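Local coordinates for fusion DH (Streptomyces sp. MJ635-86F5, PDB 6K97), which is an engineered fusion of a split polyketide synthase dehydratase domain, a probable lyase that would dehydrate polyketide intermediates during cremimycin biosynthesis, at residues D92-L97 and R280-H285; V304-V309 and V317-V322. All coordinates share one frame; numbering follows the deposited sequence.

Contact 1 of 2, residues D92-L97 and R280-H285; sequences DEITEL and RRVRVH
Antiparallel strands 93-99 and 273-284 meet edge to edge and join the N-terminal part of the engineered fusion to its C-terminal part. Ile-94 and Val-282 form a hydrogen-bonded pair: Ile-94 N donates to Val-282 O at 2.8 Å, and Val-282 N to Ile-94 O at 2.9 Å. Beyond it Arg-281 and Val-282 both face Ile-94, a G1 beta bulge with Arg-281 in the left-handed region (phi 61°). Arg-281 N reaches Thr-95 O at 3.0 Å from above the carbonyl plane. This seam runs between the two hotdogs of the double hotdog fold; Ile-94 and Val-282 lie side by side on one face, where Ile-94 packs on helix 75-88. On the other face Glu-93, extended, CG anti to the backbone N, grips Arg-283 in a salt bridge, OE2 to NH1 at 2.7 Å, the carboxylate and guanidinium planes nearly perpendicular (78°). Glu-93 OE1 accepts from Thr-95 OG1 at 3.0 Å, so the carboxylate is held at both oxygens. An alanine replacing Glu-93 would probably leave the Arg-283 guanidinium less fixed and deprive the Thr-95 hydroxyl of its acceptor. CB of Glu-93, toward the rim, and Asp-92 O lie over one face of that guanidinium.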
ATOM      1  N   ASP A  92      -2.557 -16.087 -14.535  1.00 40.93           N
ATOM      2  CA  ASP A  92      -1.644 -16.986 -15.302  1.00 41.85           C
ATOM      3  C   ASP A  92      -0.716 -16.282 -16.265  1.00 38.97           C
ATOM      4  O   ASP A  92       0.232 -16.866 -16.768  1.00 41.06           O
ATOM      5  CB  ASP A  92      -2.478 -17.981 -16.125  1.00 44.74           C
ATOM      6  CG  ASP A  92      -3.255 -18.990 -15.251  1.00 48.10           C
ATOM      7  OD1 ASP A  92      -2.807 -19.289 -14.113  1.00 44.03           O
ATOM      8  OD2 ASP A  92      -4.304 -19.479 -15.744  1.00 52.25           O
ATOM      9  N   GLU A  93      -0.954 -15.010 -16.515  1.00 39.06           N
ATOM     10  CA  GLU A  93      -0.375 -14.383 -17.689  1.00 38.06           C
ATOM     11  C   GLU A  93      -0.248 -12.881 -17.481  1.00 37.43           C
ATOM     12  O   GLU A  93      -1.125 -12.249 -16.826  1.00 36.99           O
ATOM     13  CB  GLU A  93      -1.348 -14.644 -18.815  1.00 41.26           C
ATOM     14  CG  GLU A  93      -0.926 -14.111 -20.133  1.00 46.09           C
ATOM     15  CD  GLU A  93      -1.900 -14.422 -21.244  1.00 49.34           C
ATOM     16  OE1 GLU A  93      -2.941 -13.666 -21.375  1.00 51.50           O
ATOM     17  OE2 GLU A  93      -1.603 -15.417 -21.952  1.00 44.56           O
ATOM     18  N   ILE A  94       0.834 -12.301 -17.994  1.00 35.00           N
ATOM     19  CA  ILE A  94       0.846 -10.877 -18.266  1.00 33.21           C
ATOM     20  C   ILE A  94       0.281 -10.829 -19.666  1.00 33.39           C
ATOM     21  O   ILE A  94       0.820 -11.389 -20.583  1.00 33.97           O
ATOM     22  CB  ILE A  94       2.235 -10.261 -18.253  1.00 34.38           C
ATOM     23  CG1 ILE A  94       2.911 -10.503 -16.919  1.00 33.52           C
ATOM     24  CG2 ILE A  94       2.182  -8.775 -18.552  1.00 34.77           C
ATOM     25  CD1 ILE A  94       4.389 -10.206 -16.982  1.00 33.02           C
ATOM     26  N   THR A  95      -0.853 -10.183 -19.803  1.00 34.65           N
ATOM     27  CA  THR A  95      -1.589 -10.184 -21.037  1.00 34.25           C
ATOM     28  C   THR A  95      -0.950  -9.184 -21.922  1.00 32.83           C
ATOM     29  O   THR A  95      -0.744  -9.438 -23.075  1.00 32.77           O
ATOM     30  CB  THR A  95      -3.083  -9.862 -20.792  1.00 33.94           C
ATOM     31  OG1 THR A  95      -3.685 -11.038 -20.251  1.00 36.23           O
ATOM     32  CG2 THR A  95      -3.792  -9.540 -22.071  1.00 33.93           C
ATOM     33  N   GLU A  96      -0.606  -8.037 -21.362  1.00 36.02           N
ATOM     34  CA  GLU A  96       0.021  -7.013 -22.177  1.00 38.47           C
ATOM     35  C   GLU A  96       0.717  -6.033 -21.240  1.00 34.54           C
ATOM     36  O   GLU A  96       0.240  -5.789 -20.132  1.00 34.60           O
ATOM     37  CB  GLU A  96      -1.060  -6.420 -23.149  1.00 39.26           C
ATOM     38  CG  GLU A  96      -0.939  -4.943 -23.349  1.00 45.70           C
ATOM     39  CD  GLU A  96      -1.675  -4.173 -22.301  1.00 44.36           C
ATOM     40  OE1 GLU A  96      -2.490  -4.715 -21.499  1.00 43.48           O
ATOM     41  OE2 GLU A  96      -1.407  -2.971 -22.322  1.00 51.13           O
ATOM     42  N   LEU A  97       1.887  -5.559 -21.654  1.00 33.52           N
ATOM     43  CA  LEU A  97       2.683  -4.625 -20.869  1.00 32.28           C
ATOM     44  C   LEU A  97       3.399  -3.668 -21.775  1.00 33.01           C
ATOM     45  O   LEU A  97       4.076  -4.105 -22.711  1.00 31.40           O
ATOM     46  CB  LEU A  97       3.740  -5.343 -20.022  1.00 34.23           C
ATOM     47  CG  LEU A  97       4.446  -4.451 -18.954  1.00 35.35           C
ATOM     48  CD1 LEU A  97       3.511  -4.126 -17.764  1.00 33.94           C
ATOM     49  CD2 LEU A  97       5.733  -5.107 -18.444  1.00 34.81           C
ATOM     50  N   ARG A 280       3.476  -8.933 -25.017  1.00 36.34           N
ATOM     51  CA  ARG A 280       2.147  -9.562 -25.029  1.00 37.46           C
ATOM     52  C   ARG A 280       2.246 -11.032 -24.667  1.00 35.96           C
ATOM     53  O   ARG A 280       3.083 -11.748 -25.233  1.00 32.10           O
ATOM     54  CB  ARG A 280       1.548  -9.530 -26.413  1.00 40.28           C
ATOM     55  CG  ARG A 280       1.170  -8.168 -26.938  1.00 45.62           C
ATOM     56  CD  ARG A 280       0.791  -8.294 -28.433  1.00 50.63           C
ATOM     57  NE  ARG A 280       0.410  -6.990 -28.957  1.00 56.76           N
ATOM     58  CZ  ARG A 280      -0.738  -6.375 -28.673  1.00 59.44           C
ATOM     59  NH1 ARG A 280      -0.997  -5.177 -29.185  1.00 65.67           N
ATOM     60  NH2 ARG A 280      -1.641  -6.941 -27.889  1.00 61.90           N
ATOM     61  N   ARG A 281       1.357 -11.486 -23.778  1.00 35.51           N
ATOM     62  CA  ARG A 281       1.214 -12.916 -23.467  1.00 37.73           C
ATOM     63  C   ARG A 281       2.493 -13.532 -22.880  1.00 37.23           C
ATOM     64  O   ARG A 281       3.079 -14.492 -23.420  1.00 33.49           O
ATOM     65  CB  ARG A 281       0.666 -13.701 -24.675  1.00 41.17           C
ATOM     66  CG  ARG A 281      -0.853 -13.522 -24.846  1.00 47.80           C
ATOM     67  CD  ARG A 281      -1.422 -13.759 -26.263  1.00 56.61           C
ATOM     68  NE  ARG A 281      -0.682 -14.747 -27.092  1.00 69.48           N
ATOM     69  CZ  ARG A 281       0.032 -14.502 -28.216  1.00 66.93           C
ATOM     70  NH1 ARG A 281       0.612 -15.532 -28.836  1.00 65.40           N
ATOM     71  NH2 ARG A 281       0.169 -13.269 -28.742  1.00 60.76           N
ATOM     72  N   VAL A 282       2.935 -12.952 -21.762  1.00 34.52           N
ATOM     73  CA  VAL A 282       4.071 -13.503 -21.008  1.00 35.13           C
ATOM     74  C   VAL A 282       3.532 -14.484 -19.948  1.00 37.98           C
ATOM     75  O   VAL A 282       2.709 -14.101 -19.138  1.00 39.92           O
ATOM     76  CB  VAL A 282       4.867 -12.413 -20.304  1.00 30.64           C
ATOM     77  CG1 VAL A 282       6.081 -13.006 -19.684  1.00 30.80           C
ATOM     78  CG2 VAL A 282       5.293 -11.351 -21.286  1.00 32.43           C
ATOM     79  N   ARG A 283       3.922 -15.749 -20.049  1.00 39.63           N
ATOM     80  CA  ARG A 283       3.406 -16.832 -19.223  1.00 40.87           C
ATOM     81  C   ARG A 283       4.607 -17.618 -18.745  1.00 38.92           C
ATOM     82  O   ARG A 283       5.381 -18.079 -19.558  1.00 38.20           O
ATOM     83  CB  ARG A 283       2.507 -17.738 -20.049  1.00 50.98           C
ATOM     84  CG  ARG A 283       1.803 -18.817 -19.201  1.00 64.47           C
ATOM     85  CD  ARG A 283       0.886 -19.760 -19.985  1.00 69.03           C
ATOM     86  NE  ARG A 283      -0.526 -19.371 -19.836  1.00 80.91           N
ATOM     87  CZ  ARG A 283      -1.152 -18.484 -20.610  1.00 78.97           C
ATOM     88  NH1 ARG A 283      -0.509 -17.881 -21.612  1.00 80.58           N
ATOM     89  NH2 ARG A 283      -2.419 -18.187 -20.370  1.00 70.09           N
ATOM     90  N   VAL A 284       4.837 -17.645 -17.433  1.00 36.09           N
ATOM     91  CA  VAL A 284       5.904 -18.409 -16.839  1.00 35.44           C
ATOM     92  C   VAL A 284       5.307 -19.685 -16.302  1.00 35.79           C
ATOM     93  O   VAL A 284       4.358 -19.595 -15.564  1.00 33.13           O
ATOM     94  CB  VAL A 284       6.502 -17.699 -15.664  1.00 34.68           C
ATOM     95  CG1 VAL A 284       7.563 -18.554 -15.012  1.00 36.26           C
ATOM     96  CG2 VAL A 284       7.135 -16.422 -16.136  1.00 41.92           C
ATOM     97  N   HIS A 285       5.852 -20.857 -16.669  1.00 36.21           N
ATOM     98  CA  HIS A 285       5.305 -22.145 -16.182  1.00 38.73           C
ATOM     99  C   HIS A 285       6.056 -22.635 -14.929  1.00 38.83           C
ATOM    100  O   HIS A 285       5.509 -23.382 -14.139  1.00 40.18           O
ATOM    101  CB  HIS A 285       5.331 -23.226 -17.282  1.00 41.57           C
ATOM    102  CG  HIS A 285       4.792 -22.766 -18.601  1.00 45.94           C
ATOM    103  ND1 HIS A 285       3.461 -22.861 -18.937  1.00 49.59           N
ATOM    104  CD2 HIS A 285       5.399 -22.153 -19.645  1.00 49.69           C
ATOM    105  CE1 HIS A 285       3.276 -22.368 -20.148  1.00 51.81           C
ATOM    106  NE2 HIS A 285       4.432 -21.904 -20.586  1.00 54.76           N
TER

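Contact 2 of 2, residues V304-V309 and V317-V322; sequences VSLSAV and VSVGSV
Strands 303-309 and 315-327 form a beta hairpin within the C-terminal part of the fusion, in the predicted C-terminal hotdog. Three hydrogen-bonded pairs, Val-304 with Val-322, Leu-306 with Val-319 and Ala-308 with Val-317, zip the backbones with two bonds each. The straightest is Val-319 N to Leu-306 O, 2.8 Å at 165°, although the N lies somewhat above the carbonyl plane.

Leu-306 carries the apolar packing. Its CB makes no contact with the facing strand, but chi1 of 63° puts CG in the crowded position between the backbone N and the carbonyl carbon and swings the branch over to Val-319. CG then lies 3.9 Å from Val-319 CG2 and CD1 closes to 3.7 Å from the same methyl, while CD2, the other branch, touches nothing of 317-322. Ala-308 CB extends this surface against Val-317 CG1 at 4.0 Å.

Between the pairs Val-304/Val-322 and Leu-306/Val-319 the register slips by one residue: Ser-305 alone spans Gly-320 and Ser-321, a beta bulge where the chain turns a corner. Packing is tight there, Ser-305 CB lying only 2.9 Å from Gly-320 O. Ser-321 OG is hydrogen-bonded to Asp-299 OD2.

Strand 291-298 lies along the other edge of 304-309, away from 317-322, with Ile-296 touching Val-304 and Val-294 touching Ala-308. Strand 273-284 flanks 317-322, its Val-284 on Val-317 and its Leu-279 on Val-322.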
ATOM      1  N   VAL A 304       9.511  -9.970 -32.034  1.00 33.33           N
ATOM      2  CA  VAL A 304       9.782 -11.390 -32.020  1.00 33.01           C
ATOM      3  C   VAL A 304       8.962 -12.081 -30.964  1.00 33.25           C
ATOM      4  O   VAL A 304       8.372 -11.444 -30.069  1.00 33.34           O
ATOM      5  CB  VAL A 304      11.261 -11.703 -31.725  1.00 33.84           C
ATOM      6  CG1 VAL A 304      12.141 -11.128 -32.832  1.00 34.20           C
ATOM      7  CG2 VAL A 304      11.687 -11.257 -30.344  1.00 32.16           C
ATOM      8  N   SER A 305       8.848 -13.381 -31.087  1.00 34.22           N
ATOM      9  CA  SER A 305       8.254 -14.089 -29.977  1.00 36.84           C
ATOM     10  C   SER A 305       9.228 -15.128 -29.538  1.00 34.06           C
ATOM     11  O   SER A 305      10.153 -15.455 -30.266  1.00 33.87           O
ATOM     12  CB  SER A 305       6.873 -14.634 -30.330  1.00 37.91           C
ATOM     13  OG  SER A 305       7.006 -15.721 -31.147  1.00 43.99           O
ATOM     14  N   LEU A 306       9.021 -15.649 -28.358  1.00 33.36           N
ATOM     15  CA  LEU A 306       9.896 -16.684 -27.897  1.00 36.45           C
ATOM     16  C   LEU A 306       9.311 -17.681 -26.912  1.00 36.42           C
ATOM     17  O   LEU A 306       8.240 -17.501 -26.308  1.00 34.06           O
ATOM     18  CB  LEU A 306      11.141 -16.060 -27.344  1.00 41.10           C
ATOM     19  CG  LEU A 306      11.008 -15.158 -26.134  1.00 41.86           C
ATOM     20  CD1 LEU A 306      11.202 -15.961 -24.874  1.00 46.29           C
ATOM     21  CD2 LEU A 306      12.053 -14.071 -26.209  1.00 41.46           C
ATOM     22  N   SER A 307      10.068 -18.747 -26.770  1.00 36.97           N
ATOM     23  CA  SER A 307       9.635 -19.953 -26.068  1.00 39.35           C
ATOM     24  C   SER A 307      10.909 -20.533 -25.443  1.00 35.83           C
ATOM     25  O   SER A 307      11.974 -20.513 -26.064  1.00 33.50           O
ATOM     26  CB  SER A 307       9.072 -20.860 -27.137  1.00 39.84           C
ATOM     27  OG  SER A 307       8.607 -22.025 -26.615  1.00 42.41           O
ATOM     28  N   ALA A 308      10.840 -20.986 -24.209  1.00 35.16           N
ATOM     29  CA  ALA A 308      12.046 -21.451 -23.566  1.00 35.30           C
ATOM     30  C   ALA A 308      11.878 -22.610 -22.594  1.00 36.06           C
ATOM     31  O   ALA A 308      11.028 -22.573 -21.739  1.00 44.08           O
ATOM     32  CB  ALA A 308      12.673 -20.299 -22.859  1.00 35.35           C
ATOM     33  N   VAL A 309      12.757 -23.585 -22.681  1.00 34.86           N
ATOM     34  CA  VAL A 309      12.803 -24.689 -21.751  1.00 34.96           C
ATOM     35  C   VAL A 309      14.110 -24.553 -20.939  1.00 37.82           C
ATOM     36  O   VAL A 309      14.968 -23.733 -21.283  1.00 37.69           O
ATOM     37  CB  VAL A 309      12.742 -26.042 -22.512  1.00 35.89           C
ATOM     38  CG1 VAL A 309      11.522 -26.094 -23.428  1.00 33.68           C
ATOM     39  CG2 VAL A 309      14.015 -26.268 -23.344  1.00 34.79           C
ATOM     40  N   VAL A 317       9.236 -20.579 -19.847  1.00 34.23           N
ATOM     41  CA  VAL A 317       8.518 -19.355 -20.158  1.00 33.58           C
ATOM     42  C   VAL A 317       8.271 -19.247 -21.606  1.00 32.45           C
ATOM     43  O   VAL A 317       9.067 -19.719 -22.424  1.00 35.96           O
ATOM     44  CB  VAL A 317       9.277 -18.122 -19.651  1.00 35.14           C
ATOM     45  CG1 VAL A 317      10.667 -18.090 -20.185  1.00 35.45           C
ATOM     46  CG2 VAL A 317       8.566 -16.838 -20.008  1.00 38.38           C
ATOM     47  N   SER A 318       7.146 -18.646 -21.939  1.00 33.21           N
ATOM     48  CA  SER A 318       6.885 -18.225 -23.314  1.00 35.79           C
ATOM     49  C   SER A 318       6.403 -16.762 -23.363  1.00 33.86           C
ATOM     50  O   SER A 318       5.823 -16.267 -22.380  1.00 35.52           O
ATOM     51  CB  SER A 318       5.881 -19.188 -23.967  1.00 37.84           C
ATOM     52  OG  SER A 318       4.591 -18.961 -23.520  1.00 38.13           O
ATOM     53  N   VAL A 319       6.650 -16.099 -24.502  1.00 33.35           N
ATOM     54  CA  VAL A 319       6.313 -14.684 -24.725  1.00 32.77           C
ATOM     55  C   VAL A 319       5.623 -14.602 -26.043  1.00 34.10           C
ATOM     56  O   VAL A 319       6.233 -14.850 -27.083  1.00 38.43           O
ATOM     57  CB  VAL A 319       7.552 -13.798 -24.730  1.00 33.15           C
ATOM     58  CG1 VAL A 319       7.217 -12.325 -24.841  1.00 33.75           C
ATOM     59  CG2 VAL A 319       8.347 -14.031 -23.469  1.00 33.68           C
ATOM     60  N   GLY A 320       4.338 -14.261 -26.019  1.00 35.09           N
ATOM     61  CA  GLY A 320       3.576 -14.100 -27.252  1.00 34.87           C
ATOM     62  C   GLY A 320       4.290 -13.148 -28.156  1.00 35.77           C
ATOM     63  O   GLY A 320       4.444 -13.409 -29.318  1.00 37.88           O
ATOM     64  N   SER A 321       4.780 -12.028 -27.628  1.00 37.06           N
ATOM     65  CA  SER A 321       5.361 -11.029 -28.518  1.00 37.13           C
ATOM     66  C   SER A 321       6.192 -10.039 -27.736  1.00 36.01           C
ATOM     67  O   SER A 321       5.805  -9.657 -26.639  1.00 30.07           O
ATOM     68  CB  SER A 321       4.238 -10.296 -29.283  1.00 36.13           C
ATOM     69  OG  SER A 321       4.799  -9.438 -30.246  1.00 39.36           O
ATOM     70  N   VAL A 322       7.338  -9.641 -28.300  1.00 35.53           N
ATOM     71  CA  VAL A 322       8.126  -8.536 -27.741  1.00 35.37           C
ATOM     72  C   VAL A 322       8.416  -7.574 -28.853  1.00 35.10           C
ATOM     73  O   VAL A 322       9.070  -7.985 -29.822  1.00 34.08           O
ATOM     74  CB  VAL A 322       9.494  -8.944 -27.226  1.00 36.35           C
ATOM     75  CG1 VAL A 322      10.180  -7.721 -26.595  1.00 35.82           C
ATOM     76  CG2 VAL A 322       9.374 -10.046 -26.225  1.00 38.68           C
TER

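How the contacts relate
The two contacts are successive seams across neighbouring strands. Strand 273-284, the second partner of contact 1, lies beside strand 315-327 of contact 2, and the contact centres are about 10 Å apart. Arg-281 O with Gly-320 N and Arg-280 N with Ser-321 O are probable hydrogen bonds between them, so the irregular stretches of both seams meet, while Val-284 and Val-317 pack at the other end. Contact 2 is mostly buried, stays within one part of the fusion and relies on aliphatic packing along a ladder of paired backbone bonds interrupted by one bulge. Contact 1 is only partly buried, crosses between the fused parts and adds charged side chains on its more exposed face.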